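Local coordinates for Mgp-operon protein 3 (Mycoplasma pneumoniae, PDB 6RJ1) that probably helps the bacterium attach to sugars on host cells, as the extracellular adhesin P40/P90, probably acting with adhesin P1, at residues S156-K159 against T160-L164; A228-K231 against L232-W236; A711-S715 against D716-N720; D518-D522 against S523-N527; T491-A494 against K495-L498. All blocks are in the same frame, centred on the assembly; numbering follows the deposited sequence.

In the fold
Along the chain the order is interaction 1, 2, 5, 4 and 3, and each joins neighbouring stretches of sequence, yet they gather in one region. Interaction 1, on helix 157-163, has its centre 12 to 16 Å from the other four and touches three of them. It meets interaction 2 through the salt bridge D163 OD1 to K231 NZ (3.2 Å), interaction 4 through T160 OG1 to S526 O (2.8 Å, a probable hydrogen bond), and interaction 5 through leucines packed on W492. Interaction 3 is joined through interaction 5, where K495 NZ reaches S719 O (3.1 Å). Helix 157-163 thus meets three other parts of the chain; separately, interactions 2 and 5 both reach the ten-stranded mixed sheet.

Interaction 1 (S156-K159 against T160-L164); sequences SLYK and TLQDL
The first torsion of Y158 sets CG trans to the backbone N (chi1 -179°), swinging the ring out beside the helix, while Q162, one turn later, holds CG on the side of its own backbone N and runs extended from there. Together these choices carry the glutamine chain over one face of the tyrosine. A CH-pi contact is the evidence: Q162 CG stands 4.1 Å from the centroid of the Y158 ring, 26° off its normal. The amide beyond it follows the ring only in part, its plane tilted 31° from the ring plane, and Q162 NE2 comes 3.4 Å from Y158 CE2. At the far end of the ring, Y158 OH hydrogen-bonds to Q67 O.

Around the helix, L157 and L161 repeat the one-turn spacing with apolar groups: L157 CG lies 3.9 Å from L161 CD1, and both leucines also touch the indole of W492. This is the opening of helix 157-163, with S156 as its N-cap. S156 OG accepts from K159 N at 3.1 Å, which occupies an amide of the first turn. The backbone ladder then begins with a weak bond from T160 N to S156 O (3.5 Å). It becomes firmer with L161 N to L157 O (3.0 Å) and Q162 N to Y158 O (3.1 Å). K159, partly exposed, has a chain that bends at its last torsion, where NZ forms a salt bridge with E142 OE1. S156 OG also makes a weak hydrogen bond with E142 OE2.

Interaction 2 (A228-K231 against L232-W236); sequences AYRK and LNESW
L232 follows K231 into a type I beta turn that runs from K231 to E234 and reverses the chain just after the short strand 229-230. Its own side chain leads off to pack on I447 of helix 446-454. N233 completes the middle of the turn and directs its amide elsewhere, ND2 bonding to F66 O.

With E234 the chain has come back alongside its start. The turn is closed by E234 N donating to K231 O at 2.9 Å, and the carboxylate locks it a second time: K231 N donates to E234 OE1 at 2.8 Å, an almost straight bond (172° at the hydrogen) that meets the oxygen from 44° above the carboxylate plane. K231 and E234 are therefore tied in both directions, backbone to backbone and backbone to side chain. The same OE1 lies 3.6 Å from R230 CD, but the guanidinium and carboxylate planes stand 88° apart and R230 NE is 4.8 Å from E234 OE1, so the two charges may attract without pairing.

S235 offers its carbonyl to the edge of that guanidinium, a weak bond from R230 NE (3.2 Å). R230, bent at its second torsion, curls back so that NH2 donates to Y229 O as well as to G250 O. Finally W236, whose NE1 bonds to V166 O on strand 165-167, sets its CD1 3.8 Å from R230 CG.

Interaction 3 (A711-S715 against D716-N720); sequences AQSTS and DDNSN
S713 and D716 form the close-packed part of this turn, in which the chain leaving a helix folds back on itself. S713 OG, trans to its backbone N (chi1 -174°), is directed into the bend, where it lies between D716 OD1, 3.0 Å from OG, and N718 CB, 3.4 Å from it. The carboxylate reaches that spot because D716 places CG between its own N and carbonyl carbon (chi1 46°). There OD1 accepts from N718 N at 3.2 Å, a straight bond that meets the oxygen on its anti side. This bond to the amide two residues on defines an Asx turn, and it helps set the rotation of the D716 side chain. Elsewhere in the bend S719 CB packs on S715 O at 3.3 Å.

The outer side is looser. D717 and N718 are exposed to solvent, as is D716 beside them, and D717 and N718 touch a neighbouring molecule in the crystal, which may influence their side-chain positions. The D717 side chain makes no contact with residues 711-715.

The bend links helix 701-712 to strand 723-732. Its first limb rests on strand 487-492, with A711 against T491 and T714 against K489, while S719 OG on the return limb bonds to K154 NZ in a loop.

Interaction 4 (D518-D522 against S523-N527); sequences DSNSD and SKNSN
N520 overlaps N525 obliquely, amide beside amide, with the two planes 42° apart. N520 OD1 comes 3.7 Å from N525 ND2, a packing distance, and each amide is held by other groups. N520 OD1 accepts from D522 N at 3.0 Å, forming an Asx turn, and N520 ND2 donates to K645 O and A648 O, while N525 ND2 donates to F515 O.

D522 starts the next bend. Its CG sits trans to the backbone N (chi1 -157°), which brings OD1 forward so that K524 N donates into its anti lone pair at 3.2 Å. The backbone adds a second tie: N525 N donates to D522 O at 3.1 Å, closing a type I beta turn from D522 to N525. D522 thus grips two successive amides, one with its side chain and one with its carbonyl. Its other carboxylate oxygen, OD2, makes a salt bridge with K649, which would probably stabilise the charged form. N525 then centres an inverse gamma turn, with a weak bond from S526 N to K524 O (3.0 Å).

These linked turns lie at the surface in the long connection from helix 503-511 to strand 538-546, and are stitched to strand 650-654 by N525 OD1 to I650 N and N527 ND2 to I650 O.

Interaction 5 (T491-A494 against K495-L498); sequences TWWA and KTEL
W492 O is gripped by two donors that arrive from opposite faces of its carbonyl plane. T496 OG1 donates at 3.0 Å, tilted 28° from the plane, and K495 N donates at 3.2 Å from well above the other face, 71° out of it. T496 OG1 is placed for this by its first torsion, which sets it beside its own backbone N (chi1 -49°). The hydroxyl also hydrogen-bonds to Y478 OH, and T491 CG2 lies 3.8 Å from T496 OG1. One residue later the backbone repeats the pattern, T496 N donating to W493 O at 2.9 Å, so W492-K495 and W493-T496 are two overlapping beta turns.

Both indoles lean on the following residues obliquely. K495 bends at its third torsion and lays CD 4.0 Å from W492 CD1; its NZ goes on to S719 O. On the other tryptophan, W493 CE3 lies 4.0 Å from T496 CB. All the touching residues are buried, and outside the turn W492 NE1 donates to Y138 O while the W493 ring meets Y478 and packs edge-to-face with Y538.

The tight bend carries the chain from strand 487-492, in the eight-stranded mixed sheet, directly into strand 496-498, which runs parallel to strand 723-732 in the ten-stranded one. Consecutive beta turns thus form the short joint between two sheets of the MgpC adhesin region.

Interaction 1 (S156-K159 against T160-L164)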
loop_
_atom_site.group_PDB
_atom_site.type_symbol
_atom_site.label_atom_id
_atom_site.label_comp_id
_atom_site.label_asym_id
_atom_site.label_seq_id
_atom_site.Cartn_x
_atom_site.Cartn_y
_atom_site.Cartn_z
ATOM N N SER A 156 23.584 9.032 -0.372
ATOM C CA SER A 156 23.799 7.634 -0.734
ATOM C C SER A 156 22.639 6.711 -0.384
ATOM O O SER A 156 22.397 6.428 0.795
ATOM C CB SER A 156 25.095 7.120 -0.113
ATOM O OG SER A 156 25.250 5.722 -0.289
ATOM N N LEU A 157 21.965 6.190 -1.421
ATOM C CA LEU A 157 20.890 5.218 -1.277
ATOM C C LEU A 157 21.472 3.907 -0.733
ATOM O O LEU A 157 20.842 3.260 0.102
ATOM C CB LEU A 157 20.185 5.006 -2.623
ATOM C CG LEU A 157 19.087 3.927 -2.731
ATOM C CD1 LEU A 157 17.964 4.124 -1.703
ATOM C CD2 LEU A 157 18.503 3.921 -4.108
ATOM N N TYR A 158 22.699 3.558 -1.160
ATOM C CA TYR A 158 23.417 2.374 -0.693
ATOM C C TYR A 158 23.540 2.361 0.843
ATOM O O TYR A 158 23.269 1.333 1.472
ATOM C CB TYR A 158 24.798 2.260 -1.361
ATOM C CG TYR A 158 25.550 1.029 -0.909
ATOM C CD1 TYR A 158 25.232 -0.227 -1.413
ATOM C CD2 TYR A 158 26.527 1.108 0.077
ATOM C CE1 TYR A 158 25.885 -1.373 -0.963
ATOM C CE2 TYR A 158 27.191 -0.030 0.528
ATOM C CZ TYR A 158 26.850 -1.270 0.020
ATOM O OH TYR A 158 27.468 -2.401 0.469
ATOM N N LYS A 159 23.921 3.508 1.434
ATOM C CA LYS A 159 24.074 3.658 2.878
ATOM C C LYS A 159 22.760 3.411 3.612
ATOM O O LYS A 159 22.769 2.745 4.648
ATOM C CB LYS A 159 24.678 5.025 3.235
ATOM C CG LYS A 159 26.166 5.114 2.943
ATOM C CD LYS A 159 26.803 6.329 3.589
ATOM C CE LYS A 159 28.269 6.458 3.239
ATOM N NZ LYS A 159 28.465 7.095 1.908
ATOM N N THR A 160 21.629 3.892 3.041
ATOM C CA THR A 160 20.277 3.706 3.590
ATOM C C THR A 160 19.908 2.228 3.592
ATOM O O THR A 160 19.389 1.736 4.594
ATOM C CB THR A 160 19.227 4.494 2.771
ATOM O OG1 THR A 160 19.637 5.849 2.614
ATOM C CG2 THR A 160 17.816 4.436 3.391
ATOM N N LEU A 161 20.163 1.532 2.464
ATOM C CA LEU A 161 19.832 0.126 2.281
ATOM C C LEU A 161 20.607 -0.805 3.200
ATOM O O LEU A 161 20.080 -1.844 3.603
ATOM C CB LEU A 161 19.974 -0.279 0.812
ATOM C CG LEU A 161 19.046 0.447 -0.177
ATOM C CD1 LEU A 161 19.461 0.186 -1.602
ATOM C CD2 LEU A 161 17.569 0.095 0.051
ATOM N N GLN A 162 21.822 -0.404 3.586
ATOM C CA GLN A 162 22.669 -1.167 4.500
ATOM C C GLN A 162 22.040 -1.270 5.883
ATOM O O GLN A 162 22.162 -2.310 6.534
ATOM C CB GLN A 162 24.053 -0.532 4.624
ATOM C CG GLN A 162 24.948 -0.767 3.435
ATOM C CD GLN A 162 26.383 -0.519 3.801
ATOM O OE1 GLN A 162 27.147 -1.453 4.070
ATOM N NE2 GLN A 162 26.777 0.745 3.813
ATOM N N ASP A 163 21.355 -0.200 6.320
ATOM C CA ASP A 163 20.720 -0.124 7.631
ATOM C C ASP A 163 19.208 -0.232 7.594
ATOM O O ASP A 163 18.583 -0.274 8.654
ATOM C CB ASP A 163 21.143 1.166 8.346
ATOM C CG ASP A 163 22.499 1.110 9.021
ATOM O OD1 ASP A 163 22.946 -0.017 9.375
ATOM O OD2 ASP A 163 23.109 2.197 9.224
ATOM N N LEU A 164 18.610 -0.281 6.391
ATOM C CA LEU A 164 17.159 -0.370 6.224
ATOM C C LEU A 164 16.543 -1.588 6.891
ATOM O O LEU A 164 17.010 -2.717 6.715
ATOM C CB LEU A 164 16.749 -0.293 4.746
ATOM C CG LEU A 164 15.246 -0.222 4.459
ATOM C CD1 LEU A 164 14.690 1.160 4.734
ATOM C CD2 LEU A 164 14.951 -0.642 3.046
#

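Interaction 2 (A228-K231 against L232-W236)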
loop_
_atom_site.group_PDB
_atom_site.type_symbol
_atom_site.label_atom_id
_atom_site.label_comp_id
_atom_site.label_asym_id
_atom_site.label_seq_id
_atom_site.Cartn_x
_atom_site.Cartn_y
_atom_site.Cartn_z
ATOM N N ALA A 228 8.525 -8.675 13.597
ATOM C CA ALA A 228 9.874 -8.582 13.081
ATOM C C ALA A 228 10.104 -7.433 12.116
ATOM O O ALA A 228 9.260 -7.136 11.269
ATOM C CB ALA A 228 10.277 -9.888 12.442
ATOM N N TYR A 229 11.251 -6.771 12.295
ATOM C CA TYR A 229 11.817 -5.741 11.446
ATOM C C TYR A 229 13.113 -6.375 11.003
ATOM O O TYR A 229 13.889 -6.851 11.847
ATOM C CB TYR A 229 12.080 -4.443 12.217
ATOM C CG TYR A 229 10.838 -3.607 12.405
ATOM C CD1 TYR A 229 10.383 -2.759 11.394
ATOM C CD2 TYR A 229 10.102 -3.675 13.584
ATOM C CE1 TYR A 229 9.228 -1.994 11.556
ATOM C CE2 TYR A 229 8.950 -2.913 13.761
ATOM C CZ TYR A 229 8.517 -2.070 12.746
ATOM O OH TYR A 229 7.377 -1.318 12.934
ATOM N N ARG A 230 13.310 -6.504 9.694
ATOM C CA ARG A 230 14.513 -7.178 9.231
ATOM C C ARG A 230 15.278 -6.378 8.184
ATOM O O ARG A 230 14.698 -5.558 7.468
ATOM C CB ARG A 230 14.184 -8.602 8.712
ATOM C CG ARG A 230 13.633 -9.587 9.745
ATOM C CD ARG A 230 14.707 -10.164 10.648
ATOM N NE ARG A 230 14.171 -11.105 11.639
ATOM C CZ ARG A 230 13.745 -10.758 12.854
ATOM N NH1 ARG A 230 13.269 -11.677 13.684
ATOM N NH2 ARG A 230 13.777 -9.486 13.240
ATOM N N LYS A 231 16.594 -6.633 8.104
ATOM C CA LYS A 231 17.475 -6.039 7.111
ATOM C C LYS A 231 17.261 -6.784 5.779
ATOM O O LYS A 231 16.687 -7.875 5.760
ATOM C CB LYS A 231 18.936 -6.107 7.564
ATOM C CG LYS A 231 19.296 -5.071 8.622
ATOM C CD LYS A 231 20.796 -4.792 8.641
ATOM C CE LYS A 231 21.109 -3.568 9.460
ATOM N NZ LYS A 231 22.549 -3.205 9.386
ATOM N N LEU A 232 17.686 -6.171 4.671
ATOM C CA LEU A 232 17.529 -6.683 3.315
ATOM C C LEU A 232 17.944 -8.154 3.128
ATOM O O LEU A 232 17.216 -8.909 2.483
ATOM C CB LEU A 232 18.291 -5.756 2.354
ATOM C CG LEU A 232 17.476 -4.801 1.462
ATOM C CD1 LEU A 232 16.213 -4.293 2.129
ATOM C CD2 LEU A 232 18.330 -3.658 0.994
ATOM N N ASN A 233 19.078 -8.557 3.722
ATOM C CA ASN A 233 19.606 -9.924 3.641
ATOM C C ASN A 233 19.111 -10.847 4.772
ATOM O O ASN A 233 19.408 -12.048 4.767
ATOM C CB ASN A 233 21.133 -9.918 3.548
ATOM C CG ASN A 233 21.632 -9.333 2.253
ATOM O OD1 ASN A 233 21.375 -9.856 1.163
ATOM N ND2 ASN A 233 22.340 -8.223 2.342
ATOM N N GLU A 234 18.343 -10.284 5.722
ATOM C CA GLU A 234 17.747 -11.044 6.815
ATOM C C GLU A 234 16.417 -11.606 6.320
ATOM O O GLU A 234 15.925 -11.192 5.265
ATOM C CB GLU A 234 17.538 -10.157 8.057
ATOM C CG GLU A 234 18.794 -9.932 8.881
ATOM C CD GLU A 234 18.709 -8.927 10.018
ATOM O OE1 GLU A 234 17.668 -8.243 10.153
ATOM O OE2 GLU A 234 19.700 -8.818 10.777
ATOM N N SER A 235 15.840 -12.561 7.063
ATOM C CA SER A 235 14.544 -13.139 6.703
ATOM C C SER A 235 13.509 -12.853 7.769
ATOM O O SER A 235 13.821 -12.872 8.969
ATOM C CB SER A 235 14.653 -14.646 6.518
ATOM O OG SER A 235 15.509 -14.953 5.435
ATOM N N TRP A 236 12.260 -12.630 7.331
ATOM C CA TRP A 236 11.138 -12.438 8.239
ATOM C C TRP A 236 10.730 -13.825 8.752
ATOM O O TRP A 236 10.839 -14.805 7.996
ATOM C CB TRP A 236 9.936 -11.865 7.485
ATOM C CG TRP A 236 10.072 -10.466 6.989
ATOM C CD1 TRP A 236 10.484 -9.372 7.697
ATOM C CD2 TRP A 236 9.634 -9.979 5.718
ATOM N NE1 TRP A 236 10.373 -8.240 6.922
ATOM C CE2 TRP A 236 9.867 -8.587 5.698
ATOM C CE3 TRP A 236 9.096 -10.595 4.572
ATOM C CZ2 TRP A 236 9.568 -7.797 4.584
ATOM C CZ3 TRP A 236 8.789 -9.812 3.476
ATOM C CH2 TRP A 236 9.036 -8.433 3.479
#

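Interaction 3 (A711-S715 against D716-N720)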
loop_
_atom_site.group_PDB
_atom_site.type_symbol
_atom_site.label_atom_id
_atom_site.label_comp_id
_atom_site.label_asym_id
_atom_site.label_seq_id
_atom_site.Cartn_x
_atom_site.Cartn_y
_atom_site.Cartn_z
ATOM N N ALA A 711 15.982 5.073 -14.231
ATOM C CA ALA A 711 16.272 3.670 -13.939
ATOM C C ALA A 711 17.507 3.168 -14.705
ATOM O O ALA A 711 18.306 2.409 -14.151
ATOM C CB ALA A 711 15.065 2.811 -14.276
ATOM N N GLN A 712 17.659 3.602 -15.972
ATOM C CA GLN A 712 18.738 3.199 -16.880
ATOM C C GLN A 712 20.087 3.862 -16.585
ATOM O O GLN A 712 21.108 3.396 -17.098
ATOM C CB GLN A 712 18.321 3.412 -18.348
ATOM C CG GLN A 712 17.934 2.118 -19.092
ATOM C CD GLN A 712 16.784 1.320 -18.482
ATOM O OE1 GLN A 712 16.974 0.218 -17.947
ATOM N NE2 GLN A 712 15.567 1.842 -18.567
ATOM N N SER A 713 20.099 4.914 -15.743
ATOM C CA SER A 713 21.310 5.630 -15.341
ATOM C C SER A 713 22.161 4.747 -14.421
ATOM O O SER A 713 21.649 4.190 -13.442
ATOM C CB SER A 713 20.952 6.940 -14.647
ATOM O OG SER A 713 22.107 7.715 -14.376
ATOM N N THR A 714 23.458 4.605 -14.769
ATOM C CA THR A 714 24.437 3.792 -14.045
ATOM C C THR A 714 25.380 4.656 -13.228
ATOM O O THR A 714 26.352 5.186 -13.761
ATOM C CB THR A 714 25.168 2.813 -14.984
ATOM O OG1 THR A 714 25.513 3.470 -16.209
ATOM C CG2 THR A 714 24.349 1.572 -15.274
ATOM N N SER A 715 25.077 4.783 -11.923
ATOM C CA SER A 715 25.796 5.553 -10.896
ATOM C C SER A 715 26.058 7.007 -11.331
ATOM O O SER A 715 25.224 7.877 -11.068
ATOM C CB SER A 715 27.072 4.833 -10.454
ATOM O OG SER A 715 27.712 5.512 -9.384
ATOM N N ASP A 716 27.190 7.242 -12.031
ATOM C CA ASP A 716 27.673 8.509 -12.590
ATOM C C ASP A 716 27.189 9.782 -11.826
ATOM O O ASP A 716 27.360 9.874 -10.603
ATOM C CB ASP A 716 27.368 8.599 -14.114
ATOM C CG ASP A 716 25.964 8.203 -14.563
ATOM O OD1 ASP A 716 24.985 8.592 -13.884
ATOM O OD2 ASP A 716 25.845 7.520 -15.600
ATOM N N ASP A 717 26.598 10.741 -12.569
ATOM C CA ASP A 717 26.130 12.050 -12.113
ATOM C C ASP A 717 24.603 12.164 -11.930
ATOM O O ASP A 717 24.126 13.215 -11.483
ATOM C CB ASP A 717 26.659 13.167 -13.045
ATOM C CG ASP A 717 27.051 12.756 -14.464
ATOM O OD1 ASP A 717 28.030 11.986 -14.614
ATOM O OD2 ASP A 717 26.403 13.234 -15.425
ATOM N N ASN A 718 23.841 11.099 -12.248
ATOM C CA ASN A 718 22.385 11.113 -12.088
ATOM C C ASN A 718 21.910 10.132 -10.991
ATOM O O ASN A 718 20.778 9.627 -11.035
ATOM C CB ASN A 718 21.677 10.903 -13.434
ATOM C CG ASN A 718 21.872 12.041 -14.417
ATOM O OD1 ASN A 718 21.580 13.214 -14.130
ATOM N ND2 ASN A 718 22.359 11.717 -15.610
ATOM N N SER A 719 22.782 9.913 -9.981
ATOM C CA SER A 719 22.547 9.043 -8.822
ATOM C C SER A 719 21.594 9.678 -7.796
ATOM O O SER A 719 20.879 8.958 -7.089
ATOM C CB SER A 719 23.871 8.662 -8.160
ATOM O OG SER A 719 24.783 9.748 -8.103
ATOM N N ASN A 720 21.601 11.024 -7.708
ATOM C CA ASN A 720 20.759 11.790 -6.784
ATOM C C ASN A 720 19.615 12.535 -7.491
ATOM O O ASN A 720 18.801 13.187 -6.821
ATOM C CB ASN A 720 21.606 12.732 -5.915
ATOM C CG ASN A 720 22.231 12.037 -4.729
ATOM O OD1 ASN A 720 23.413 11.674 -4.749
ATOM N ND2 ASN A 720 21.446 11.828 -3.672
#

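Interaction 4 (D518-D522 against S523-N527)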
loop_
_atom_site.group_PDB
_atom_site.type_symbol
_atom_site.label_atom_id
_atom_site.label_comp_id
_atom_site.label_asym_id
_atom_site.label_seq_id
_atom_site.Cartn_x
_atom_site.Cartn_y
_atom_site.Cartn_z
ATOM N N ASP A 518 22.978 20.343 9.272
ATOM C CA ASP A 518 24.222 20.805 8.650
ATOM C C ASP A 518 25.461 20.342 9.430
ATOM O O ASP A 518 26.485 20.044 8.819
ATOM C CB ASP A 518 24.229 22.340 8.514
ATOM C CG ASP A 518 23.250 22.928 7.503
ATOM O OD1 ASP A 518 23.094 22.336 6.404
ATOM O OD2 ASP A 518 22.667 24.001 7.796
ATOM N N SER A 519 25.355 20.272 10.777
ATOM C CA SER A 519 26.418 19.843 11.696
ATOM C C SER A 519 26.676 18.336 11.652
ATOM O O SER A 519 27.715 17.890 12.123
ATOM C CB SER A 519 26.090 20.270 13.125
ATOM O OG SER A 519 24.887 19.683 13.596
ATOM N N ASN A 520 25.733 17.553 11.115
ATOM C CA ASN A 520 25.891 16.109 11.044
ATOM C C ASN A 520 26.380 15.660 9.683
ATOM O O ASN A 520 25.823 16.039 8.651
ATOM C CB ASN A 520 24.595 15.385 11.431
ATOM C CG ASN A 520 24.762 13.922 11.786
ATOM O OD1 ASN A 520 25.303 13.110 11.021
ATOM N ND2 ASN A 520 24.275 13.542 12.949
ATOM N N SER A 521 27.433 14.839 9.694
ATOM C CA SER A 521 28.029 14.218 8.511
ATOM C C SER A 521 28.562 12.834 8.880
ATOM O O SER A 521 29.605 12.408 8.385
ATOM C CB SER A 521 29.094 15.115 7.873
ATOM O OG SER A 521 29.944 15.747 8.815
ATOM N N ASP A 522 27.822 12.133 9.763
ATOM C CA ASP A 522 28.151 10.794 10.231
ATOM C C ASP A 522 27.545 9.792 9.260
ATOM O O ASP A 522 26.345 9.854 8.971
ATOM C CB ASP A 522 27.611 10.583 11.658
ATOM C CG ASP A 522 28.316 9.493 12.442
ATOM O OD1 ASP A 522 28.383 8.339 11.941
ATOM O OD2 ASP A 522 28.789 9.782 13.564
ATOM N N SER A 523 28.385 8.877 8.746
ATOM C CA SER A 523 27.981 7.842 7.785
ATOM C C SER A 523 26.890 6.890 8.295
ATOM O O SER A 523 26.137 6.352 7.474
ATOM C CB SER A 523 29.193 7.052 7.307
ATOM O OG SER A 523 30.020 7.892 6.518
ATOM N N LYS A 524 26.794 6.697 9.635
ATOM C CA LYS A 524 25.789 5.831 10.242
ATOM C C LYS A 524 24.395 6.492 10.366
ATOM O O LYS A 524 23.412 5.787 10.622
ATOM C CB LYS A 524 26.271 5.247 11.571
ATOM C CG LYS A 524 27.019 3.946 11.369
ATOM C CD LYS A 524 26.756 2.968 12.515
ATOM C CE LYS A 524 26.871 1.522 12.081
ATOM N NZ LYS A 524 25.942 1.132 10.973
ATOM N N ASN A 525 24.306 7.819 10.106
ATOM C CA ASN A 525 23.054 8.570 10.039
ATOM C C ASN A 525 22.630 8.422 8.573
ATOM O O ASN A 525 22.692 9.356 7.775
ATOM C CB ASN A 525 23.274 10.037 10.443
ATOM C CG ASN A 525 22.014 10.869 10.477
ATOM O OD1 ASN A 525 21.023 10.522 11.118
ATOM N ND2 ASN A 525 22.031 11.998 9.790
ATOM N N SER A 526 22.241 7.191 8.229
ATOM C CA SER A 526 21.913 6.704 6.896
ATOM C C SER A 526 20.457 6.885 6.441
ATOM O O SER A 526 20.182 6.567 5.289
ATOM C CB SER A 526 22.315 5.237 6.784
ATOM O OG SER A 526 21.847 4.481 7.891
ATOM N N ASN A 527 19.542 7.424 7.288
ATOM C CA ASN A 527 18.124 7.651 6.930
ATOM C C ASN A 527 17.930 8.394 5.598
ATOM O O ASN A 527 18.789 9.202 5.221
ATOM C CB ASN A 527 17.395 8.400 8.040
ATOM C CG ASN A 527 17.840 9.838 8.201
ATOM O OD1 ASN A 527 17.472 10.725 7.421
ATOM N ND2 ASN A 527 18.622 10.106 9.227
#

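Interaction 5 (T491-A494 against K495-L498)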
loop_
_atom_site.group_PDB
_atom_site.type_symbol
_atom_site.label_atom_id
_atom_site.label_comp_id
_atom_site.label_asym_id
_atom_site.label_seq_id
_atom_site.Cartn_x
_atom_site.Cartn_y
_atom_site.Cartn_z
ATOM N N THR A 491 12.691 1.572 -11.271
ATOM C CA THR A 491 12.878 2.936 -10.777
ATOM C C THR A 491 12.548 2.896 -9.290
ATOM O O THR A 491 11.526 2.330 -8.911
ATOM C CB THR A 491 11.943 3.922 -11.505
ATOM O OG1 THR A 491 12.012 3.702 -12.913
ATOM C CG2 THR A 491 12.246 5.385 -11.172
ATOM N N TRP A 492 13.405 3.500 -8.453
ATOM C CA TRP A 492 13.192 3.571 -7.007
ATOM C C TRP A 492 12.071 4.549 -6.688
ATOM O O TRP A 492 12.040 5.638 -7.265
ATOM C CB TRP A 492 14.469 4.057 -6.314
ATOM C CG TRP A 492 15.600 3.083 -6.363
ATOM C CD1 TRP A 492 16.654 3.091 -7.227
ATOM C CD2 TRP A 492 15.806 1.974 -5.483
ATOM N NE1 TRP A 492 17.505 2.050 -6.943
ATOM C CE2 TRP A 492 17.004 1.341 -5.880
ATOM C CE3 TRP A 492 15.096 1.452 -4.390
ATOM C CZ2 TRP A 492 17.512 0.217 -5.220
ATOM C CZ3 TRP A 492 15.590 0.328 -3.748
ATOM C CH2 TRP A 492 16.786 -0.274 -4.160
ATOM N N TRP A 493 11.180 4.190 -5.742
ATOM C CA TRP A 493 10.129 5.104 -5.290
ATOM C C TRP A 493 10.744 6.299 -4.534
ATOM O O TRP A 493 10.246 7.423 -4.655
ATOM C CB TRP A 493 9.092 4.392 -4.418
ATOM C CG TRP A 493 8.003 3.712 -5.193
ATOM C CD1 TRP A 493 7.690 2.386 -5.169
ATOM C CD2 TRP A 493 7.075 4.330 -6.098
ATOM N NE1 TRP A 493 6.621 2.136 -5.994
ATOM C CE2 TRP A 493 6.220 3.313 -6.576
ATOM C CE3 TRP A 493 6.871 5.656 -6.540
ATOM C CZ2 TRP A 493 5.196 3.569 -7.500
ATOM C CZ3 TRP A 493 5.846 5.912 -7.439
ATOM C CH2 TRP A 493 5.030 4.877 -7.922
ATOM N N ALA A 494 11.859 6.051 -3.802
ATOM C CA ALA A 494 12.620 7.053 -3.047
ATOM C C ALA A 494 13.237 8.109 -3.964
ATOM O O ALA A 494 13.614 9.181 -3.491
ATOM C CB ALA A 494 13.703 6.378 -2.213
ATOM N N LYS A 495 13.362 7.796 -5.264
ATOM C CA LYS A 495 13.892 8.704 -6.288
ATOM C C LYS A 495 12.744 9.262 -7.166
ATOM O O LYS A 495 13.005 9.941 -8.160
ATOM C CB LYS A 495 14.965 8.009 -7.134
ATOM C CG LYS A 495 16.320 7.926 -6.451
ATOM C CD LYS A 495 17.297 7.007 -7.177
ATOM C CE LYS A 495 18.041 7.683 -8.304
ATOM N NZ LYS A 495 19.231 6.896 -8.737
ATOM N N THR A 496 11.471 8.977 -6.782
ATOM C CA THR A 496 10.282 9.479 -7.470
ATOM C C THR A 496 9.541 10.426 -6.533
ATOM O O THR A 496 8.824 9.986 -5.628
ATOM C CB THR A 496 9.400 8.349 -8.023
ATOM O OG1 THR A 496 10.203 7.420 -8.746
ATOM C CG2 THR A 496 8.298 8.870 -8.928
ATOM N N GLU A 497 9.758 11.732 -6.737
ATOM C CA GLU A 497 9.144 12.804 -5.970
ATOM C C GLU A 497 7.718 13.005 -6.481
ATOM O O GLU A 497 7.499 13.205 -7.678
ATOM C CB GLU A 497 9.977 14.088 -6.089
ATOM C CG GLU A 497 9.619 15.189 -5.102
ATOM C CD GLU A 497 10.230 16.531 -5.467
ATOM O OE1 GLU A 497 9.687 17.210 -6.371
ATOM O OE2 GLU A 497 11.263 16.897 -4.859
ATOM N N LEU A 498 6.749 12.897 -5.575
ATOM C CA LEU A 498 5.337 13.053 -5.901
ATOM C C LEU A 498 4.810 14.352 -5.315
ATOM O O LEU A 498 5.425 14.928 -4.410
ATOM C CB LEU A 498 4.513 11.860 -5.361
ATOM C CG LEU A 498 4.912 10.452 -5.836
ATOM C CD1 LEU A 498 4.066 9.404 -5.195
ATOM C CD2 LEU A 498 4.811 10.302 -7.347
#